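PDB 5ZHW: D-alanyl-D-alanine carboxypeptidase from Enterococcus faecalis V583, which is a metal-dependent carboxypeptidase that removes the terminal D-alanine from peptidoglycan-derived pentapeptides and so contributes to antibiotic resistance. Local coordinates for residues A[129-134]-A[188-193]; A[93-98]-A[138-143]; A[40-45]-A[194-199]. All coordinates share one frame; numbering follows the deposited sequence.

How the interactions relate
Interactions 1 and 2 share the active site: both touch the copper ion and the bound D-Ala-D-Ala dipeptide, their centres lie about 12 Å apart, and their segments alternate along the chain, 93-98, 129-134, 138-143, 188-193. His-140 and His-193, one from each, bind the same metal, and Glu-139 probably hydrogen-bonds to His-193. Interaction 3 pairs the start of the modelled chain with residues 194-199 and so encloses the other two in sequence; its centre is about 13 Å from interaction 2 and 18 Å from interaction 1. Interactions 2 and 3 both reach the four-stranded antiparallel sheet, at strands 91-95 and 193-196. A salt bridge from Glu-139 to Arg-195 links the metal site to the N-terminal segment.

Interaction 1 of 3, residues A[129-134]-A[188-193]; sequences ETWVAV and SNEPWH. With CU (copper (II) ion), chain C; DAL (D-alanine), chain D; DAL (D-alanine), chain E.
Ser-188 sets its CB over one face of the Trp-131 indole, 3.5 Å from the centroid of the six-membered ring and 8° off the normal, a CH-pi contact almost straight above the ring centre. A serine is small enough to lie this close and still use its polar groups: its backbone N donates to Thr-130 O at 2.9 Å, nearly straight, while its OG reaches the same oxygen at 3.2 Å from above the carbonyl plane. Two donors thus hold one carbonyl.

Glu-190 approaches the indole obliquely, its carboxylate plane turned 19° from the ring. CG lies anti to the carbonyl carbon (chi1 -66°), and the extended chain beyond it brings OE2 to 2.7 Å from Trp-131 O, with OE1 3.3 Å from CB of the chain D D-alanine. Glu-190 is the inferred proton donor/acceptor. Trp-131 O accepts from the N of that D-alanine at 3.1 Å, and Ala-133 N donates to its O at 3.1 Å, so the backbone of 129-134 holds the C-terminal D-alanine by its peptide N and its carboxylate. His-193 ND1 binds the copper ion, where the enzyme uses zinc.

Segment 129-134 leaves helix 121-129, with Val-132 against helix 100-116; segment 188-193 lies in the loop between helix 182-185 and strand 193-196, and its Trp-192 packs on strand 145-150 and helix 157-167.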
loop_
_atom_site.group_PDB
_atom_site.type_symbol
_atom_site.label_atom_id
_atom_site.label_comp_id
_atom_site.label_asym_id
_atom_site.label_seq_id
_atom_site.Cartn_x
_atom_site.Cartn_y
_atom_site.Cartn_z
ATOM N N GLU A 129 10.992 -1.097 -10.602
ATOM C CA GLU A 129 11.152 -1.274 -9.154
ATOM C C GLU A 129 10.761 -0.046 -8.335
ATOM O O GLU A 129 10.364 -0.186 -7.185
ATOM C CB GLU A 129 12.582 -1.674 -8.783
ATOM C CG GLU A 129 12.927 -3.120 -9.073
ATOM C CD GLU A 129 14.030 -3.650 -8.167
ATOM O OE1 GLU A 129 15.099 -4.026 -8.699
ATOM O OE2 GLU A 129 13.826 -3.698 -6.925
ATOM N N THR A 130 10.861 1.146 -8.917
ATOM C CA THR A 130 10.388 2.343 -8.238
ATOM C C THR A 130 8.861 2.391 -8.076
ATOM O O THR A 130 8.366 3.226 -7.324
ATOM C CB THR A 130 10.877 3.647 -8.914
ATOM O OG1 THR A 130 10.232 3.832 -10.177
ATOM C CG2 THR A 130 12.395 3.638 -9.116
ATOM N N TRP A 131 8.129 1.534 -8.794
ATOM C CA TRP A 131 6.657 1.464 -8.740
ATOM C C TRP A 131 6.121 0.133 -8.228
ATOM O O TRP A 131 5.115 0.098 -7.525
ATOM C CB TRP A 131 6.073 1.699 -10.135
ATOM C CG TRP A 131 6.353 3.049 -10.658
ATOM C CD1 TRP A 131 7.382 3.413 -11.488
ATOM C CD2 TRP A 131 5.618 4.244 -10.372
ATOM N NE1 TRP A 131 7.324 4.765 -11.740
ATOM C CE2 TRP A 131 6.255 5.302 -11.068
ATOM C CE3 TRP A 131 4.483 4.526 -9.597
ATOM C CZ2 TRP A 131 5.791 6.624 -11.017
ATOM C CZ3 TRP A 131 4.014 5.849 -9.545
ATOM C CH2 TRP A 131 4.671 6.881 -10.257
ATOM N N VAL A 132 6.774 -0.964 -8.597
ATOM C CA VAL A 132 6.320 -2.302 -8.237
ATOM C C VAL A 132 7.494 -3.040 -7.626
ATOM O O VAL A 132 8.546 -3.130 -8.238
ATOM C CB VAL A 132 5.768 -3.051 -9.464
ATOM C CG1 VAL A 132 5.173 -4.409 -9.061
ATOM C CG2 VAL A 132 4.709 -2.196 -10.170
ATOM N N ALA A 133 7.307 -3.554 -6.414
ATOM C CA ALA A 133 8.364 -4.258 -5.688
ATOM C C ALA A 133 8.621 -5.630 -6.288
ATOM O O ALA A 133 7.703 -6.246 -6.864
ATOM C CB ALA A 133 8.004 -4.370 -4.213
ATOM N N VAL A 134 9.866 -6.116 -6.186
ATOM C CA VAL A 134 10.163 -7.480 -6.664
ATOM C C VAL A 134 9.440 -8.430 -5.725
ATOM O O VAL A 134 9.256 -8.093 -4.560
ATOM C CB VAL A 134 11.686 -7.839 -6.792
ATOM C CG1 VAL A 134 12.394 -6.870 -7.739
ATOM C CG2 VAL A 134 12.398 -7.867 -5.453
ATOM N N SER A 188 8.074 5.591 -5.623
ATOM C CA SER A 188 7.460 6.800 -6.157
ATOM C C SER A 188 6.122 7.122 -5.472
ATOM O O SER A 188 5.622 6.359 -4.645
ATOM C CB SER A 188 7.253 6.669 -7.681
ATOM O OG SER A 188 8.455 6.260 -8.326
ATOM N N ASN A 189 5.575 8.279 -5.821
ATOM C CA ASN A 189 4.327 8.761 -5.275
ATOM C C ASN A 189 3.236 7.801 -5.729
ATOM O O ASN A 189 2.960 7.691 -6.917
ATOM C CB ASN A 189 4.053 10.199 -5.753
ATOM C CG ASN A 189 2.754 10.776 -5.200
ATOM O OD1 ASN A 189 2.233 10.344 -4.169
ATOM N ND2 ASN A 189 2.230 11.782 -5.890
ATOM N N GLU A 190 2.679 7.064 -4.771
ATOM C CA GLU A 190 1.583 6.133 -5.001
ATOM C C GLU A 190 0.439 6.501 -4.047
ATOM O O GLU A 190 0.315 5.902 -2.952
ATOM C CB GLU A 190 2.071 4.714 -4.767
ATOM C CG GLU A 190 3.104 4.304 -5.801
ATOM C CD GLU A 190 3.549 2.856 -5.671
ATOM O OE1 GLU A 190 3.132 2.153 -4.716
ATOM O OE2 GLU A 190 4.318 2.436 -6.549
ATOM N N PRO A 191 -0.372 7.526 -4.429
ATOM C CA PRO A 191 -1.434 8.028 -3.533
ATOM C C PRO A 191 -2.558 7.037 -3.279
ATOM O O PRO A 191 -3.388 7.296 -2.432
ATOM C CB PRO A 191 -1.957 9.303 -4.240
ATOM C CG PRO A 191 -1.521 9.165 -5.667
ATOM C CD PRO A 191 -0.281 8.312 -5.679
ATOM N N TRP A 192 -2.572 5.925 -4.017
ATOM C CA TRP A 192 -3.488 4.796 -3.792
ATOM C C TRP A 192 -3.038 3.743 -2.742
ATOM O O TRP A 192 -3.866 2.999 -2.245
ATOM C CB TRP A 192 -3.769 4.074 -5.122
ATOM C CG TRP A 192 -2.525 3.684 -5.818
ATOM C CD1 TRP A 192 -1.764 2.607 -5.562
ATOM C CD2 TRP A 192 -1.855 4.418 -6.853
ATOM N NE1 TRP A 192 -0.665 2.603 -6.368
ATOM C CE2 TRP A 192 -0.696 3.708 -7.175
ATOM C CE3 TRP A 192 -2.131 5.602 -7.538
ATOM C CZ2 TRP A 192 0.198 4.138 -8.173
ATOM C CZ3 TRP A 192 -1.243 6.032 -8.528
ATOM C CH2 TRP A 192 -0.096 5.299 -8.831
ATOM N N HIS A 193 -1.755 3.670 -2.407
ATOM C CA HIS A 193 -1.241 2.552 -1.586
ATOM C C HIS A 193 -1.232 2.897 -0.093
ATOM O O HIS A 193 -0.441 3.731 0.366
ATOM C CB HIS A 193 0.145 2.140 -2.052
ATOM C CG HIS A 193 0.705 0.939 -1.344
ATOM N ND1 HIS A 193 0.895 -0.275 -1.970
ATOM C CD2 HIS A 193 1.172 0.786 -0.077
ATOM C CE1 HIS A 193 1.440 -1.123 -1.109
ATOM N NE2 HIS A 193 1.618 -0.501 0.045
HETATM CU CU CU C . 0.012 -1.013 -3.592
HETATM N N DAL D . 3.005 -1.258 -5.786
HETATM C CA DAL D . 3.698 -1.387 -4.462
HETATM C CB DAL D . 5.014 -0.565 -4.413
HETATM C C DAL D . 4.062 -2.857 -4.245
HETATM O O DAL D . 4.470 -3.476 -5.193
HETATM O OXT DAL D . 4.008 -3.305 -3.106
HETATM N N DAL E . 1.400 -2.057 -8.082
HETATM C CA DAL E . 1.259 -0.727 -7.447
HETATM C CB DAL E . 1.946 0.397 -8.247
HETATM C C DAL E . 1.752 -0.744 -5.983
HETATM O O DAL E . 1.011 -0.296 -5.113
#

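Interaction 2 of 3, residues A[93-98]-A[138-143]. With CU (copper (II) ion), chain C; DAL (D-alanine), chain D; DAL (D-alanine), chain E.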
loop_
_atom_site.group_PDB
_atom_site.type_symbol
_atom_site.label_atom_id
_atom_site.label_comp_id
_atom_site.label_asym_id
_atom_site.label_seq_id
_atom_site.Cartn_x
_atom_site.Cartn_y
_atom_site.Cartn_z
ATOM N N VAL A 93 -11.388 -1.257 -3.110
ATOM C CA VAL A 93 -10.101 -1.910 -2.978
ATOM C C VAL A 93 -9.747 -2.443 -4.351
ATOM O O VAL A 93 -10.306 -3.446 -4.788
ATOM C CB VAL A 93 -10.132 -3.035 -1.944
ATOM C CG1 VAL A 93 -8.781 -3.717 -1.864
ATOM C CG2 VAL A 93 -10.533 -2.478 -0.591
ATOM N N ALA A 94 -8.817 -1.778 -5.023
ATOM C CA ALA A 94 -8.380 -2.228 -6.325
ATOM C C ALA A 94 -7.468 -3.461 -6.220
ATOM O O ALA A 94 -7.526 -4.331 -7.079
ATOM C CB ALA A 94 -7.685 -1.109 -7.069
ATOM N N SER A 95 -6.662 -3.539 -5.160
ATOM C CA SER A 95 -5.726 -4.644 -4.953
ATOM C C SER A 95 -5.370 -4.790 -3.470
ATOM O O SER A 95 -4.952 -3.816 -2.833
ATOM C CB SER A 95 -4.455 -4.398 -5.764
ATOM O OG SER A 95 -3.568 -5.498 -5.686
ATOM N N GLY A 96 -5.566 -5.990 -2.919
ATOM C CA GLY A 96 -5.130 -6.321 -1.560
ATOM C C GLY A 96 -3.984 -7.333 -1.602
ATOM O O GLY A 96 -2.937 -7.064 -2.173
ATOM N N TYR A 97 -4.218 -8.516 -1.044
ATOM C CA TYR A 97 -3.242 -9.578 -1.010
ATOM C C TYR A 97 -2.888 -10.018 -2.420
ATOM O O TYR A 97 -3.773 -10.108 -3.254
ATOM C CB TYR A 97 -3.774 -10.789 -0.255
ATOM C CG TYR A 97 -2.824 -11.960 -0.285
ATOM C CD1 TYR A 97 -1.694 -11.989 0.551
ATOM C CD2 TYR A 97 -3.046 -13.045 -1.142
ATOM C CE1 TYR A 97 -0.838 -13.065 0.558
ATOM C CE2 TYR A 97 -2.167 -14.113 -1.163
ATOM C CZ TYR A 97 -1.062 -14.114 -0.319
ATOM O OH TYR A 97 -0.184 -15.177 -0.347
ATOM N N ARG A 98 -1.608 -10.304 -2.641
ATOM C CA ARG A 98 -1.096 -10.864 -3.873
ATOM C C ARG A 98 -0.172 -12.009 -3.554
ATOM O O ARG A 98 0.635 -11.932 -2.627
ATOM C CB ARG A 98 -0.257 -9.843 -4.613
ATOM C CG ARG A 98 -1.033 -8.649 -5.134
ATOM C CD ARG A 98 -0.048 -7.612 -5.644
ATOM N NE ARG A 98 -0.697 -6.342 -5.892
ATOM C CZ ARG A 98 -0.075 -5.189 -6.059
ATOM N NH1 ARG A 98 1.249 -5.120 -6.021
ATOM N NH2 ARG A 98 -0.791 -4.088 -6.269
ATOM N N SER A 138 6.964 -6.992 -1.541
ATOM C CA SER A 138 5.774 -6.155 -1.568
ATOM C C SER A 138 5.024 -6.292 -0.266
ATOM O O SER A 138 4.839 -7.406 0.247
ATOM C CB SER A 138 4.840 -6.548 -2.715
ATOM O OG SER A 138 3.639 -5.780 -2.685
ATOM N N GLU A 139 4.548 -5.165 0.241
ATOM C CA GLU A 139 3.580 -5.178 1.326
ATOM C C GLU A 139 2.296 -5.868 0.925
ATOM O O GLU A 139 1.572 -6.305 1.797
ATOM C CB GLU A 139 3.197 -3.762 1.760
ATOM C CG GLU A 139 4.297 -3.025 2.471
ATOM C CD GLU A 139 3.831 -1.694 3.026
ATOM O OE1 GLU A 139 2.906 -1.073 2.435
ATOM O OE2 GLU A 139 4.407 -1.281 4.054
ATOM N N HIS A 140 1.971 -5.932 -0.370
ATOM C CA HIS A 140 0.760 -6.640 -0.773
ATOM C C HIS A 140 0.791 -8.123 -0.424
ATOM O O HIS A 140 -0.237 -8.724 -0.175
ATOM C CB HIS A 140 0.483 -6.451 -2.246
ATOM C CG HIS A 140 -0.013 -5.091 -2.566
ATOM N ND1 HIS A 140 -1.352 -4.773 -2.539
ATOM C CD2 HIS A 140 0.644 -3.950 -2.862
ATOM C CE1 HIS A 140 -1.497 -3.494 -2.826
ATOM N NE2 HIS A 140 -0.303 -2.975 -3.026
ATOM N N GLN A 141 1.982 -8.694 -0.355
ATOM C CA GLN A 141 2.135 -10.102 -0.012
ATOM C C GLN A 141 1.951 -10.371 1.486
ATOM O O GLN A 141 1.899 -11.512 1.890
ATOM C CB GLN A 141 3.480 -10.601 -0.499
ATOM C CG GLN A 141 3.655 -10.471 -1.997
ATOM C CD GLN A 141 5.008 -10.921 -2.468
ATOM O OE1 GLN A 141 5.883 -10.096 -2.738
ATOM N NE2 GLN A 141 5.193 -12.234 -2.585
ATOM N N LEU A 142 1.849 -9.332 2.297
ATOM C CA LEU A 142 1.464 -9.476 3.705
ATOM C C LEU A 142 -0.039 -9.538 3.944
ATOM O O LEU A 142 -0.467 -10.016 4.990
ATOM C CB LEU A 142 1.967 -8.288 4.499
ATOM C CG LEU A 142 3.467 -8.039 4.612
ATOM C CD1 LEU A 142 3.669 -6.592 5.020
ATOM C CD2 LEU A 142 4.078 -8.985 5.628
ATOM N N GLY A 143 -0.834 -8.992 3.025
ATOM C CA GLY A 143 -2.244 -8.754 3.288
ATOM C C GLY A 143 -2.460 -7.524 4.162
ATOM O O GLY A 143 -3.563 -7.314 4.630
HETATM CU CU CU C . 0.012 -1.013 -3.592
HETATM N N DAL D . 3.005 -1.258 -5.786
HETATM C CA DAL D . 3.698 -1.387 -4.462
HETATM C CB DAL D . 5.014 -0.565 -4.413
HETATM C C DAL D . 4.062 -2.857 -4.245
HETATM O O DAL D . 4.470 -3.476 -5.193
HETATM O OXT DAL D . 4.008 -3.305 -3.106
HETATM N N DAL E . 1.400 -2.057 -8.082
HETATM C CA DAL E . 1.259 -0.727 -7.447
HETATM C CB DAL E . 1.946 0.397 -8.247
HETATM C C DAL E . 1.752 -0.744 -5.983
HETATM O O DAL E . 1.011 -0.296 -5.113
HETATM O O HOH W 1 2.728 -13.710 -1.318
#
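The metal site of this M15B peptidase is built partly here, where His-140 faces Arg-98 and Gly-96. His-140 NE2 binds the copper ion, while ND1 donates to Gly-96 O at 2.8 Å, with the acceptor in the ring plane; this second-shell bond fixes the ring's rotation and directs NE2 at the metal. Across one face lies the guanidinium of Arg-98, centres 3.5 Å apart and planes only 7° from parallel. The arginine chain, extended from CG to NE, carries its flat end over the imidazole, and Ser-95 OG accepts from both NE (3.0 Å) and NH2, side-on, which keeps the guanidinium level. Its NH2 also forms a salt bridge with Asp-147, another metal ligand, so a long cationic side chain suits this place.

Ser-138 heads an ST turn, its OG accepting from His-140 N and donating to OXT of the chain D D-alanine at 2.5 Å. The serine hydroxyl therefore ties substrate recognition to the histidine's backbone.

Farther along, His-140 O takes Arg-98 N (3.2 Å) and Gly-143 N from opposite faces of its plane; the positive phi of Gly-143 is easy for a glycine. A water joins Arg-98 O to Gln-141 NE2, while Gln-141 OE1 accepts from Gly-136 N.

Interaction 3 of 3, residues A[40-45]-A[194-199]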
loop_
_atom_site.group_PDB
_atom_site.type_symbol
_atom_site.label_atom_id
_atom_site.label_comp_id
_atom_site.label_asym_id
_atom_site.label_seq_id
_atom_site.Cartn_x
_atom_site.Cartn_y
_atom_site.Cartn_z
ATOM N N GLU A 40 3.478 -4.517 17.629
ATOM C CA GLU A 40 4.702 -5.145 17.032
ATOM C C GLU A 40 4.320 -5.770 15.686
ATOM O O GLU A 40 4.863 -5.391 14.644
ATOM C CB GLU A 40 5.289 -6.205 17.983
ATOM C CG GLU A 40 6.788 -6.102 18.276
ATOM C CD GLU A 40 7.695 -6.710 17.208
ATOM O OE1 GLU A 40 8.808 -6.166 17.010
ATOM O OE2 GLU A 40 7.321 -7.730 16.577
ATOM N N TRP A 41 3.382 -6.717 15.713
ATOM C CA TRP A 41 2.959 -7.453 14.506
ATOM C C TRP A 41 2.643 -6.515 13.304
ATOM O O TRP A 41 3.063 -6.789 12.182
ATOM C CB TRP A 41 1.762 -8.377 14.801
ATOM C CG TRP A 41 0.506 -7.656 15.014
ATOM C CD1 TRP A 41 0.069 -7.122 16.177
ATOM C CD2 TRP A 41 -0.494 -7.342 14.024
ATOM N NE1 TRP A 41 -1.141 -6.494 15.988
ATOM C CE2 TRP A 41 -1.500 -6.601 14.670
ATOM C CE3 TRP A 41 -0.613 -7.587 12.651
ATOM C CZ2 TRP A 41 -2.638 -6.130 14.001
ATOM C CZ3 TRP A 41 -1.751 -7.125 11.986
ATOM C CH2 TRP A 41 -2.740 -6.401 12.660
ATOM N N SER A 42 1.967 -5.399 13.564
ATOM C CA SER A 42 1.478 -4.527 12.503
ATOM C C SER A 42 2.520 -3.505 12.062
ATOM O O SER A 42 2.224 -2.674 11.211
ATOM C CB SER A 42 0.206 -3.807 12.957
ATOM O OG SER A 42 0.460 -2.863 13.982
ATOM N N LEU A 43 3.726 -3.579 12.637
ATOM C CA LEU A 43 4.816 -2.675 12.340
ATOM C C LEU A 43 5.914 -3.380 11.571
ATOM O O LEU A 43 6.990 -2.811 11.330
ATOM C CB LEU A 43 5.373 -2.079 13.650
ATOM C CG LEU A 43 4.503 -1.020 14.320
ATOM C CD1 LEU A 43 5.213 -0.508 15.570
ATOM C CD2 LEU A 43 4.253 0.138 13.379
ATOM N N ILE A 44 5.645 -4.607 11.151
ATOM C CA ILE A 44 6.579 -5.319 10.284
ATOM C C ILE A 44 6.988 -4.480 9.062
ATOM O O ILE A 44 6.144 -3.908 8.365
ATOM C CB ILE A 44 6.032 -6.704 9.891
ATOM C CG1 ILE A 44 7.113 -7.530 9.198
ATOM C CG2 ILE A 44 4.776 -6.608 9.037
ATOM C CD1 ILE A 44 6.835 -9.017 9.248
ATOM N N LEU A 45 8.293 -4.388 8.846
ATOM C CA LEU A 45 8.874 -3.624 7.765
ATOM C C LEU A 45 9.153 -4.578 6.599
ATOM O O LEU A 45 9.840 -5.584 6.768
ATOM C CB LEU A 45 10.170 -2.944 8.219
ATOM C CG LEU A 45 10.944 -2.134 7.159
ATOM C CD1 LEU A 45 10.045 -1.034 6.602
ATOM C CD2 LEU A 45 12.236 -1.545 7.726
ATOM N N TYR A 194 -2.102 2.212 0.640
ATOM C CA TYR A 194 -2.288 2.396 2.073
ATOM C C TYR A 194 -1.917 1.121 2.848
ATOM O O TYR A 194 -2.275 0.015 2.435
ATOM C CB TYR A 194 -3.722 2.889 2.359
ATOM C CG TYR A 194 -3.750 4.361 2.114
ATOM C CD1 TYR A 194 -3.828 4.886 0.811
ATOM C CD2 TYR A 194 -3.555 5.241 3.159
ATOM C CE1 TYR A 194 -3.762 6.259 0.589
ATOM C CE2 TYR A 194 -3.482 6.600 2.945
ATOM C CZ TYR A 194 -3.589 7.114 1.667
ATOM O OH TYR A 194 -3.513 8.484 1.541
ATOM N N ARG A 195 -1.183 1.310 3.951
ATOM C CA ARG A 195 -0.624 0.232 4.752
ATOM C C ARG A 195 -1.203 0.301 6.147
ATOM O O ARG A 195 -1.193 1.382 6.748
ATOM C CB ARG A 195 0.891 0.384 4.791
ATOM C CG ARG A 195 1.630 -0.348 5.904
ATOM C CD ARG A 195 1.449 -1.845 5.857
ATOM N NE ARG A 195 1.916 -2.408 7.109
ATOM C CZ ARG A 195 3.170 -2.763 7.397
ATOM N NH1 ARG A 195 4.138 -2.659 6.511
ATOM N NH2 ARG A 195 3.446 -3.246 8.615
ATOM N N TYR A 196 -1.713 -0.830 6.655
ATOM C CA TYR A 196 -2.163 -0.910 8.048
ATOM C C TYR A 196 -0.953 -1.046 9.003
ATOM O O TYR A 196 -0.152 -1.979 8.877
ATOM C CB TYR A 196 -3.118 -2.078 8.300
ATOM C CG TYR A 196 -3.650 -2.067 9.727
ATOM C CD1 TYR A 196 -4.695 -1.213 10.096
ATOM C CD2 TYR A 196 -3.098 -2.888 10.707
ATOM C CE1 TYR A 196 -5.172 -1.180 11.389
ATOM C CE2 TYR A 196 -3.563 -2.862 12.007
ATOM C CZ TYR A 196 -4.602 -2.007 12.341
ATOM O OH TYR A 196 -5.073 -1.983 13.616
ATOM N N VAL A 197 -0.842 -0.102 9.929
ATOM C CA VAL A 197 0.125 -0.160 11.042
ATOM C C VAL A 197 -0.517 -0.077 12.445
ATOM O O VAL A 197 0.158 -0.332 13.449
ATOM C CB VAL A 197 1.227 0.913 10.897
ATOM C CG1 VAL A 197 2.114 0.619 9.688
ATOM C CG2 VAL A 197 0.658 2.315 10.791
ATOM N N GLY A 198 -1.809 0.240 12.505
ATOM C CA GLY A 198 -2.519 0.409 13.764
ATOM C C GLY A 198 -2.667 1.874 14.075
ATOM O O GLY A 198 -1.857 2.692 13.636
ATOM N N ILE A 199 -3.696 2.200 14.839
ATOM C CA ILE A 199 -4.081 3.598 15.075
ATOM C C ILE A 199 -2.984 4.411 15.798
ATOM O O ILE A 199 -2.674 5.534 15.396
ATOM C CB ILE A 199 -5.445 3.669 15.806
ATOM C CG1 ILE A 199 -6.556 3.143 14.871
ATOM C CG2 ILE A 199 -5.775 5.097 16.237
ATOM C CD1 ILE A 199 -7.847 2.756 15.573
#
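Ser-42 carries OG between its backbone N and carbonyl carbon (chi1 68°), which turns the hydroxyl to Val-197 O, while Arg-195 bends at chi2 (61°) and swings its guanidinium across to the carbonyls of 40-45. The serine bond is short, OG to Val-197 O 2.6 Å, with the hydroxyl donating from above the carbonyl plane. A small side chain suits a place where two backbones come so near: Val-197 CA also makes a CA-H...O contact with Ser-42 O at 3.3 Å.

Arg-195 NH1 and NH2 take Ile-44 O end-on, NH2 at 2.8 Å on a lone pair and NH1 at 3.0 Å nearly along the C=O direction, both with the oxygen in the guanidinium plane. NH2 gives a second bond to Ser-42 O at 2.9 Å, and NE is tied to Tyr-196 O. NH1 also forms a salt bridge with Glu-139, so every nitrogen of the group has an acceptor.

Around this polar centre, Trp-41 CH2 touches Tyr-196 CE2 at 3.7 Å; the rings are near parallel but slid apart and barely overlap. The side chains of Leu-43 and Val-197 cross at about a right angle, CD2 of Leu-43 touching CB of Val-197. At Gly-198 a CB would jam against the preceding carbonyl, which suits a residue without a side chain, and its N lies over the centre of the Tyr-196 ring face.

The segment 40-45, with its 3-10 turn at 41-43, packs where strand 193-196 ends and Gly-198 occupies the N-cap position of helix 199-207; Leu-43 leans on helix 212-219, and Val-197 on strand 173-175.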